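Local coordinates for protein diguanylate cyclase DosC (Escherichia coli, PDB 4ZVA) that senses oxygen through a haem-binding globin domain and, as a diguanylate cyclase, makes the second messenger cyclic di-GMP, at residues Trp67-Leu72 / Ser138-Ala142; Lys4-Thr8 / Val79-Ile83; Trp7-Glu12 / Ser73-Asp77. All blocks are in the same frame, centred on the assembly; numbering follows the deposited sequence.

The three contacts form a patch leading from the haem to the N-terminal helix. Contact 1, where helix 54-72 crosses helix 125-147, is the innermost and brings Trp67 against a vinyl group of the haem. Contacts 2 and 3 share Trp7 and Thr8 of helix 2-13, and their centres are about 7 Å apart; each lies about 11 Å, centre to centre, from contact 1. Trp7 ties the patch together, its CH2 packing 3.8 Å from CB of Ala142 in contact 1, yet its side chain stays about 10 Å from the haem at the nearest atoms. Leu82 of contact 2 meets Ala74 of contact 3, CD1 to CB 3.5 Å, so helix 79-96 packs against the loop before it.

Contact 1. Residues Trp67-Leu72 / Ser138-Ala142; sequences WIINVL and SIDIA. With HEM (protoporphyrin IX containing Fe), chain C.
Trp67 is flanked by a haem vinyl and Val71, with Ile139 of the other helix at its edge. Over one face of the indole sits the vinyl carbon CBC of the haem, 3.1 Å above the plane and offset toward the rim; on the opposite face CG2 of Val71, one turn along, lies 3.4 Å from the plane. At the edge, CG2 of Ile139 comes to 4.4 Å from Trp67 CH2. The methyl CB of Ala142 approaches the ring obliquely, 3.7 Å from Trp67 CZ2. With CG anti to the backbone N (chi1 -170°), the indole is carried across the haem vinyl. An alanine in place of the tryptophan is likely to leave that vinyl without its flat cover, open a gap beside Ala142 and deprive Gln86 OE1 of the indole N-H it accepts.

Further along, Val71 CG1 rests 3.7 Å from the carbonyl O of Ser138, and Leu72 CD2 meets Ile139 CG1 at 4.2 Å. The axes of segments 67-72 and 138-142 pass 10.1 Å apart, at 105°. No direct hydrogen bond joins them, but one water donates to both Val71 O and Ser138 OG, and Ser138 OG also bonds to Phe134 O. Chemically, then, Trp67 is an apolar wall of the globin haem pocket, holding the vinyl by dispersion and backed by the packing behind it.

Contact 2. Residues Lys4-Thr8 / Val79-Ile83; sequences KDEWT and VERLI
Lys4 of helix 2-13 reaches across to Glu80 of helix 79-96, its NZ forming a salt bridge of 3.2 Å with OE1. The ammonium meets that oxygen nearly along its C-O bond, at the end of a fully extended lysine chain; a first torsion of 173° swings CG clear of the lysine's own amide nitrogen and against Val79 CG1. The carbonyl O of Lys4 is gripped twice: by Thr8 N at 2.9 Å, and by Thr8 OG1 at 2.8 Å from the opposite face of the carbonyl plane. Thr8 thus spends its hydroxyl within its own helix and offers Val79 CG2 only van der Waals contact.

Helix 2-13 is probably the additional N-terminal helix of globin-coupled sensors; the axes of 4-8 and 79-83 make an angle of 120°. Between them Trp7 fills the apolar middle: its CB touches Val79 CG1 at 3.6 Å, while the ring is approached obliquely, CH2 by Leu82 CB at 3.7 Å and CE3 by Ile83 CG1 at 4.0 Å. Leu82 O and Ile83 O are bonded one turn on, to Gln86 NE2 and His87 ND1. On another side of helix 2-13, Glu6 OE1 makes salt bridges to Lys112 and Arg108 of the second subunit.

Contact 3. Residues Trp7-Glu12 / Ser73-Asp77; sequences WTGLVE and SAQVD
Val11 and Val76 carry most of the apolar contact between helix 2-13 and the loop 73-77, with Val11 CG1 packed 3.9 Å from Val76 CG2. The other methyl of Val76, CG1, is turned opposite the valine's own amide nitrogen (chi1 174°), which brings it to Thr8 CG2 at 3.6 Å and leaves CG2 for the next turn of the helix. There the aliphatic part of Glu12 joins in, CG lying 3.8 Å from Val76 CG2, so Thr8, Val11 and Glu12 all touch this valine. Ala74 CB comes obliquely to the indole, 4.1 Å from Trp7 NE1.

Contacts between side chain and backbone come next. Both Val11 methyls rest against the carbonyl O of Ala74, CG1 at 3.5 Å and CG2 at 3.6 Å.

No hydrogen bond crosses between the two segments. Gln75 NE2 folds back onto Ser73 O at 2.8 Å, with an N-H...O angle of 151° and the donor well above the carbonyl plane. Gln75 N is taken by Asp78 OD2, and Ser73 OG by Ile69 O, which helps fix the loop's shape. In globin terms this segment links helix 54-72 to helix 79-96, probably the E-F connection, covered by an N-terminal helix as in globin-coupled sensors.

Contact 1. Residues Trp67-Leu72 / Ser138-Ala142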
loop_
_atom_site.group_PDB
_atom_site.type_symbol
_atom_site.label_atom_id
_atom_site.label_comp_id
_atom_site.label_asym_id
_atom_site.label_seq_id
_atom_site.Cartn_x
_atom_site.Cartn_y
_atom_site.Cartn_z
ATOM N N TRP A 67 8.335 -9.874 12.121
ATOM C CA TRP A 67 8.081 -9.559 10.719
ATOM C C TRP A 67 8.365 -8.091 10.425
ATOM O O TRP A 67 9.071 -7.763 9.471
ATOM C CB TRP A 67 6.634 -9.893 10.343
ATOM C CG TRP A 67 6.366 -9.814 8.866
ATOM C CD1 TRP A 67 6.368 -10.848 7.976
ATOM C CD2 TRP A 67 6.056 -8.635 8.107
ATOM N NE1 TRP A 67 6.082 -10.390 6.713
ATOM C CE2 TRP A 67 5.885 -9.035 6.765
ATOM C CE3 TRP A 67 5.905 -7.282 8.431
ATOM C CZ2 TRP A 67 5.571 -8.132 5.749
ATOM C CZ3 TRP A 67 5.595 -6.385 7.421
ATOM C CH2 TRP A 67 5.433 -6.814 6.095
ATOM N N ILE A 68 7.806 -7.213 11.253
ATOM C CA ILE A 68 7.960 -5.773 11.080
ATOM C C ILE A 68 9.426 -5.362 11.102
ATOM O O ILE A 68 9.879 -4.604 10.244
ATOM C CB ILE A 68 7.188 -5.000 12.164
ATOM C CG1 ILE A 68 5.684 -5.189 11.967
ATOM C CG2 ILE A 68 7.544 -3.523 12.125
ATOM C CD1 ILE A 68 4.847 -4.715 13.127
ATOM N N ILE A 69 10.172 -5.876 12.077
ATOM C CA ILE A 69 11.591 -5.563 12.183
ATOM C C ILE A 69 12.373 -6.090 10.983
ATOM O O ILE A 69 13.193 -5.374 10.415
ATOM C CB ILE A 69 12.204 -6.142 13.480
ATOM C CG1 ILE A 69 11.568 -5.485 14.705
ATOM C CG2 ILE A 69 13.713 -5.935 13.501
ATOM C CD1 ILE A 69 12.037 -6.065 16.024
ATOM N N ASN A 70 12.110 -7.332 10.589
ATOM C CA ASN A 70 12.831 -7.930 9.469
ATOM C C ASN A 70 12.627 -7.164 8.167
ATOM O O ASN A 70 13.584 -6.897 7.440
ATOM C CB ASN A 70 12.410 -9.390 9.281
ATOM C CG ASN A 70 13.038 -10.317 10.309
ATOM O OD1 ASN A 70 14.159 -10.088 10.762
ATOM N ND2 ASN A 70 12.313 -11.364 10.688
ATOM N N VAL A 71 11.386 -6.778 7.898
ATOM C CA VAL A 71 11.055 -6.089 6.654
ATOM C C VAL A 71 11.613 -4.668 6.615
ATOM O O VAL A 71 12.255 -4.273 5.643
ATOM C CB VAL A 71 9.530 -6.045 6.433
ATOM C CG1 VAL A 71 9.173 -5.088 5.301
ATOM C CG2 VAL A 71 9.003 -7.438 6.143
ATOM N N LEU A 72 11.385 -3.904 7.678
ATOM C CA LEU A 72 11.786 -2.500 7.687
ATOM C C LEU A 72 13.296 -2.320 7.872
ATOM O O LEU A 72 13.835 -1.257 7.567
ATOM C CB LEU A 72 11.018 -1.735 8.770
ATOM C CG LEU A 72 9.506 -1.655 8.531
ATOM C CD1 LEU A 72 8.819 -0.775 9.567
ATOM C CD2 LEU A 72 9.214 -1.156 7.120
ATOM N N SER A 138 8.543 -0.847 1.268
ATOM C CA SER A 138 9.014 -2.113 1.823
ATOM C C SER A 138 7.859 -3.030 2.207
ATOM O O SER A 138 7.889 -4.227 1.934
ATOM C CB SER A 138 9.904 -1.868 3.048
ATOM O OG SER A 138 11.105 -1.217 2.673
ATOM N N ILE A 139 6.847 -2.469 2.857
ATOM C CA ILE A 139 5.699 -3.257 3.279
ATOM C C ILE A 139 4.919 -3.747 2.058
ATOM O O ILE A 139 4.480 -4.899 2.012
ATOM C CB ILE A 139 4.778 -2.451 4.215
ATOM C CG1 ILE A 139 5.493 -2.176 5.541
ATOM C CG2 ILE A 139 3.479 -3.201 4.482
ATOM C CD1 ILE A 139 4.680 -1.375 6.522
ATOM N N ASP A 140 4.771 -2.874 1.065
ATOM C CA ASP A 140 4.050 -3.223 -0.158
ATOM C C ASP A 140 4.749 -4.302 -0.984
ATOM O O ASP A 140 4.095 -5.209 -1.499
ATOM C CB ASP A 140 3.838 -1.981 -1.023
ATOM C CG ASP A 140 2.635 -1.166 -0.592
ATOM O OD1 ASP A 140 1.819 -1.681 0.201
ATOM O OD2 ASP A 140 2.496 -0.013 -1.058
ATOM N N ILE A 141 6.071 -4.204 -1.119
ATOM C CA ILE A 141 6.823 -5.204 -1.872
ATOM C C ILE A 141 6.735 -6.560 -1.167
ATOM O O ILE A 141 6.654 -7.602 -1.818
ATOM C CB ILE A 141 8.310 -4.787 -2.089
ATOM C CG1 ILE A 141 8.994 -5.720 -3.088
ATOM C CG2 ILE A 141 9.098 -4.767 -0.795
ATOM C CD1 ILE A 141 8.554 -5.504 -4.503
ATOM N N ALA A 142 6.742 -6.540 0.163
ATOM C CA ALA A 142 6.621 -7.761 0.946
ATOM C C ALA A 142 5.231 -8.370 0.796
ATOM O O ALA A 142 5.088 -9.589 0.705
ATOM C CB ALA A 142 6.923 -7.484 2.412
HETATM C CHA HEM C . 0.445 -16.318 11.077
HETATM C CHB HEM C . -4.019 -14.427 10.942
HETATM C CHC HEM C . -2.304 -10.780 8.268
HETATM C CHD HEM C . 2.229 -12.103 9.338
HETATM C C1A HEM C . -0.900 -16.123 11.312
HETATM C C2A HEM C . -1.772 -16.937 12.141
HETATM C C3A HEM C . -2.996 -16.406 12.097
HETATM C C4A HEM C . -2.955 -15.244 11.241
HETATM C CMA HEM C . -4.249 -16.933 12.827
HETATM C CAA HEM C . -1.379 -18.191 12.953
HETATM C CBA HEM C . -0.296 -17.832 13.966
HETATM C CGA HEM C . -0.126 -18.954 14.951
HETATM O O1A HEM C . -1.118 -19.684 15.211
HETATM O O2A HEM C . 1.003 -19.107 15.483
HETATM C C1B HEM C . -3.945 -13.257 10.225
HETATM C C2B HEM C . -5.032 -12.326 10.003
HETATM C C3B HEM C . -4.554 -11.312 9.257
HETATM C C4B HEM C . -3.155 -11.581 8.995
HETATM C CMB HEM C . -6.460 -12.542 10.559
HETATM C CAB HEM C . -5.259 -10.039 8.720
HETATM C CBB HEM C . -6.523 -9.700 8.984
HETATM C C1C HEM C . -0.934 -10.761 8.394
HETATM C C2C HEM C . -0.050 -9.690 7.979
HETATM C C3C HEM C . 1.212 -10.059 8.274
HETATM C C4C HEM C . 1.151 -11.372 8.886
HETATM C CMC HEM C . -0.553 -8.385 7.319
HETATM C CAC HEM C . 2.549 -9.305 8.057
HETATM C CBC HEM C . 2.649 -8.061 7.573
HETATM C C1D HEM C . 2.188 -13.362 9.902
HETATM C C2D HEM C . 3.345 -14.118 10.330
HETATM C C3D HEM C . 2.787 -15.440 10.879
HETATM C C4D HEM C . 1.353 -15.346 10.718
HETATM C CMD HEM C . 4.820 -13.664 10.254
HETATM C CAD HEM C . 3.567 -16.637 11.470
HETATM C CBD HEM C . 4.511 -17.206 10.414
HETATM C CGD HEM C . 4.971 -18.583 10.814
HETATM O O1D HEM C . 5.941 -19.092 10.196
HETATM O O2D HEM C . 4.372 -19.173 11.750
HETATM N NA HEM C . -1.660 -15.101 10.776
HETATM N NB HEM C . -2.814 -12.774 9.598
HETATM N NC HEM C . -0.168 -11.769 8.941
HETATM N ND HEM C . 1.044 -14.117 10.143
HETATM FE FE HEM C . -0.899 -13.555 9.637
HETATM O O HOH W 1 12.575 -3.562 2.980
#

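Contact 2. Residues Lys4-Thr8 / Val79-Ile83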
loop_
_atom_site.group_PDB
_atom_site.type_symbol
_atom_site.label_atom_id
_atom_site.label_comp_id
_atom_site.label_asym_id
_atom_site.label_seq_id
_atom_site.Cartn_x
_atom_site.Cartn_y
_atom_site.Cartn_z
ATOM N N LYS A 4 13.378 -9.991 -6.551
ATOM C CA LYS A 4 14.605 -9.816 -5.789
ATOM C C LYS A 4 15.314 -8.538 -6.211
ATOM O O LYS A 4 15.808 -7.785 -5.374
ATOM C CB LYS A 4 15.526 -11.024 -5.977
ATOM C CG LYS A 4 16.902 -10.877 -5.351
ATOM C CD LYS A 4 17.786 -12.066 -5.692
ATOM C CE LYS A 4 19.188 -11.904 -5.128
ATOM N NZ LYS A 4 20.068 -13.047 -5.497
ATOM N N ASP A 5 15.343 -8.292 -7.517
ATOM C CA ASP A 5 15.995 -7.109 -8.065
ATOM C C ASP A 5 15.271 -5.835 -7.651
ATOM O O ASP A 5 15.891 -4.788 -7.458
ATOM C CB ASP A 5 16.071 -7.201 -9.589
ATOM C CG ASP A 5 16.844 -8.414 -10.059
ATOM O OD1 ASP A 5 17.700 -8.904 -9.293
ATOM O OD2 ASP A 5 16.593 -8.879 -11.190
ATOM N N GLU A 6 13.951 -5.931 -7.527
ATOM C CA GLU A 6 13.131 -4.791 -7.138
ATOM C C GLU A 6 13.325 -4.462 -5.661
ATOM O O GLU A 6 13.507 -3.302 -5.293
ATOM C CB GLU A 6 11.657 -5.080 -7.432
ATOM C CG GLU A 6 10.688 -4.045 -6.892
ATOM C CD GLU A 6 10.577 -2.819 -7.771
ATOM O OE1 GLU A 6 9.783 -1.918 -7.429
ATOM O OE2 GLU A 6 11.277 -2.758 -8.804
ATOM N N TRP A 7 13.295 -5.490 -4.819
ATOM C CA TRP A 7 13.494 -5.306 -3.386
ATOM C C TRP A 7 14.910 -4.808 -3.118
ATOM O O TRP A 7 15.116 -3.900 -2.310
ATOM C CB TRP A 7 13.214 -6.608 -2.635
ATOM C CG TRP A 7 12.820 -6.406 -1.203
ATOM C CD1 TRP A 7 13.128 -5.340 -0.407
ATOM C CD2 TRP A 7 11.996 -7.269 -0.415
ATOM N NE1 TRP A 7 12.570 -5.503 0.839
ATOM C CE2 TRP A 7 11.866 -6.679 0.857
ATOM C CE3 TRP A 7 11.362 -8.491 -0.659
ATOM C CZ2 TRP A 7 11.131 -7.268 1.881
ATOM C CZ3 TRP A 7 10.632 -9.075 0.358
ATOM C CH2 TRP A 7 10.523 -8.463 1.612
ATOM N N THR A 8 15.876 -5.399 -3.814
ATOM C CA THR A 8 17.272 -4.984 -3.721
ATOM C C THR A 8 17.443 -3.527 -4.128
ATOM O O THR A 8 18.121 -2.757 -3.446
ATOM C CB THR A 8 18.181 -5.857 -4.607
ATOM O OG1 THR A 8 18.189 -7.199 -4.109
ATOM C CG2 THR A 8 19.602 -5.318 -4.623
ATOM N N VAL A 79 17.373 -9.763 1.387
ATOM C CA VAL A 79 16.249 -9.833 0.452
ATOM C C VAL A 79 15.834 -11.262 0.134
ATOM O O VAL A 79 14.652 -11.603 0.189
ATOM C CB VAL A 79 16.578 -9.109 -0.874
ATOM C CG1 VAL A 79 15.481 -9.347 -1.902
ATOM C CG2 VAL A 79 16.774 -7.620 -0.636
ATOM N N GLU A 80 16.813 -12.097 -0.198
ATOM C CA GLU A 80 16.540 -13.481 -0.553
ATOM C C GLU A 80 15.892 -14.243 0.602
ATOM O O GLU A 80 14.956 -15.015 0.393
ATOM C CB GLU A 80 17.826 -14.171 -1.001
ATOM C CG GLU A 80 17.605 -15.485 -1.721
ATOM C CD GLU A 80 18.840 -15.944 -2.467
ATOM O OE1 GLU A 80 19.512 -15.090 -3.084
ATOM O OE2 GLU A 80 19.141 -17.156 -2.434
ATOM N N ARG A 81 16.383 -14.016 1.818
ATOM C CA ARG A 81 15.822 -14.666 2.999
ATOM C C ARG A 81 14.418 -14.145 3.309
ATOM O O ARG A 81 13.537 -14.903 3.718
ATOM C CB ARG A 81 16.733 -14.465 4.216
ATOM C CG ARG A 81 16.403 -15.385 5.384
ATOM C CD ARG A 81 17.283 -15.125 6.603
ATOM N NE ARG A 81 16.757 -14.051 7.443
ATOM C CZ ARG A 81 17.246 -12.815 7.481
ATOM N NH1 ARG A 81 18.286 -12.483 6.727
ATOM N NH2 ARG A 81 16.694 -11.909 8.278
ATOM N N LEU A 82 14.219 -12.845 3.119
ATOM C CA LEU A 82 12.928 -12.217 3.383
ATOM C C LEU A 82 11.831 -12.743 2.466
ATOM O O LEU A 82 10.685 -12.904 2.886
ATOM C CB LEU A 82 13.033 -10.700 3.239
ATOM C CG LEU A 82 13.783 -10.003 4.371
ATOM C CD1 LEU A 82 13.877 -8.522 4.091
ATOM C CD2 LEU A 82 13.093 -10.260 5.700
ATOM N N ILE A 83 12.186 -12.998 1.212
ATOM C CA ILE A 83 11.236 -13.538 0.250
ATOM C C ILE A 83 10.733 -14.901 0.721
ATOM O O ILE A 83 9.531 -15.175 0.685
ATOM C CB ILE A 83 11.865 -13.660 -1.153
ATOM C CG1 ILE A 83 12.109 -12.268 -1.740
ATOM C CG2 ILE A 83 10.970 -14.473 -2.073
ATOM C CD1 ILE A 83 12.932 -12.268 -3.004
#

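Contact 3. Residues Trp7-Glu12 / Ser73-Asp77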
loop_
_atom_site.group_PDB
_atom_site.type_symbol
_atom_site.label_atom_id
_atom_site.label_comp_id
_atom_site.label_asym_id
_atom_site.label_seq_id
_atom_site.Cartn_x
_atom_site.Cartn_y
_atom_site.Cartn_z
ATOM N N TRP A 7 13.295 -5.490 -4.819
ATOM C CA TRP A 7 13.494 -5.306 -3.386
ATOM C C TRP A 7 14.910 -4.808 -3.118
ATOM O O TRP A 7 15.116 -3.900 -2.310
ATOM C CB TRP A 7 13.214 -6.608 -2.635
ATOM C CG TRP A 7 12.820 -6.406 -1.203
ATOM C CD1 TRP A 7 13.128 -5.340 -0.407
ATOM C CD2 TRP A 7 11.996 -7.269 -0.415
ATOM N NE1 TRP A 7 12.570 -5.503 0.839
ATOM C CE2 TRP A 7 11.866 -6.679 0.857
ATOM C CE3 TRP A 7 11.362 -8.491 -0.659
ATOM C CZ2 TRP A 7 11.131 -7.268 1.881
ATOM C CZ3 TRP A 7 10.632 -9.075 0.358
ATOM C CH2 TRP A 7 10.523 -8.463 1.612
ATOM N N THR A 8 15.876 -5.399 -3.814
ATOM C CA THR A 8 17.272 -4.984 -3.721
ATOM C C THR A 8 17.443 -3.527 -4.128
ATOM O O THR A 8 18.121 -2.757 -3.446
ATOM C CB THR A 8 18.181 -5.857 -4.607
ATOM O OG1 THR A 8 18.189 -7.199 -4.109
ATOM C CG2 THR A 8 19.602 -5.318 -4.623
ATOM N N GLY A 9 16.833 -3.160 -5.251
ATOM C CA GLY A 9 16.874 -1.794 -5.735
ATOM C C GLY A 9 16.312 -0.811 -4.726
ATOM O O GLY A 9 16.884 0.253 -4.508
ATOM N N LEU A 10 15.192 -1.174 -4.108
ATOM C CA LEU A 10 14.553 -0.323 -3.107
ATOM C C LEU A 10 15.489 -0.012 -1.941
ATOM O O LEU A 10 15.594 1.135 -1.507
ATOM C CB LEU A 10 13.275 -0.980 -2.585
ATOM C CG LEU A 10 12.566 -0.227 -1.459
ATOM C CD1 LEU A 10 12.080 1.131 -1.942
ATOM C CD2 LEU A 10 11.413 -1.053 -0.912
ATOM N N VAL A 11 16.180 -1.036 -1.451
ATOM C CA VAL A 11 17.127 -0.866 -0.356
ATOM C C VAL A 11 18.326 -0.045 -0.818
ATOM O O VAL A 11 18.792 0.850 -0.112
ATOM C CB VAL A 11 17.610 -2.227 0.189
ATOM C CG1 VAL A 11 18.685 -2.037 1.254
ATOM C CG2 VAL A 11 16.436 -3.028 0.739
ATOM N N GLU A 12 18.809 -0.354 -2.017
ATOM C CA GLU A 12 19.963 0.324 -2.597
ATOM C C GLU A 12 19.712 1.807 -2.865
ATOM O O GLU A 12 20.627 2.623 -2.763
ATOM C CB GLU A 12 20.371 -0.374 -3.895
ATOM C CG GLU A 12 21.242 -1.599 -3.688
ATOM C CD GLU A 12 21.615 -2.270 -4.994
ATOM O OE1 GLU A 12 21.335 -1.689 -6.063
ATOM O OE2 GLU A 12 22.184 -3.383 -4.951
ATOM N N SER A 73 13.974 -3.354 8.365
ATOM C CA SER A 73 15.426 -3.300 8.546
ATOM C C SER A 73 16.174 -4.027 7.432
ATOM O O SER A 73 17.354 -4.348 7.575
ATOM C CB SER A 73 15.824 -3.905 9.895
ATOM O OG SER A 73 15.032 -3.381 10.943
ATOM N N ALA A 74 15.482 -4.283 6.325
ATOM C CA ALA A 74 16.029 -5.083 5.231
ATOM C C ALA A 74 17.334 -4.542 4.660
ATOM O O ALA A 74 17.411 -3.392 4.229
ATOM C CB ALA A 74 15.004 -5.199 4.119
ATOM N N GLN A 75 18.358 -5.387 4.661
ATOM C CA GLN A 75 19.579 -5.111 3.919
ATOM C C GLN A 75 19.520 -5.861 2.594
ATOM O O GLN A 75 18.701 -6.767 2.432
ATOM C CB GLN A 75 20.813 -5.511 4.727
ATOM C CG GLN A 75 20.876 -4.845 6.093
ATOM C CD GLN A 75 20.642 -3.344 6.028
ATOM O OE1 GLN A 75 21.379 -2.615 5.362
ATOM N NE2 GLN A 75 19.609 -2.876 6.721
ATOM N N VAL A 76 20.385 -5.488 1.656
ATOM C CA VAL A 76 20.411 -6.122 0.341
ATOM C C VAL A 76 20.577 -7.637 0.437
ATOM O O VAL A 76 19.902 -8.390 -0.264
ATOM C CB VAL A 76 21.541 -5.542 -0.532
ATOM C CG1 VAL A 76 21.663 -6.312 -1.838
ATOM C CG2 VAL A 76 21.300 -4.063 -0.797
ATOM N N ASP A 77 21.446 -8.081 1.340
ATOM C CA ASP A 77 21.730 -9.504 1.478
ATOM C C ASP A 77 20.626 -10.239 2.231
ATOM O O ASP A 77 20.637 -11.467 2.318
ATOM C CB ASP A 77 23.075 -9.709 2.181
ATOM C CG ASP A 77 24.241 -9.147 1.386
ATOM O OD1 ASP A 77 24.171 -9.156 0.138
ATOM O OD2 ASP A 77 25.226 -8.691 2.005
#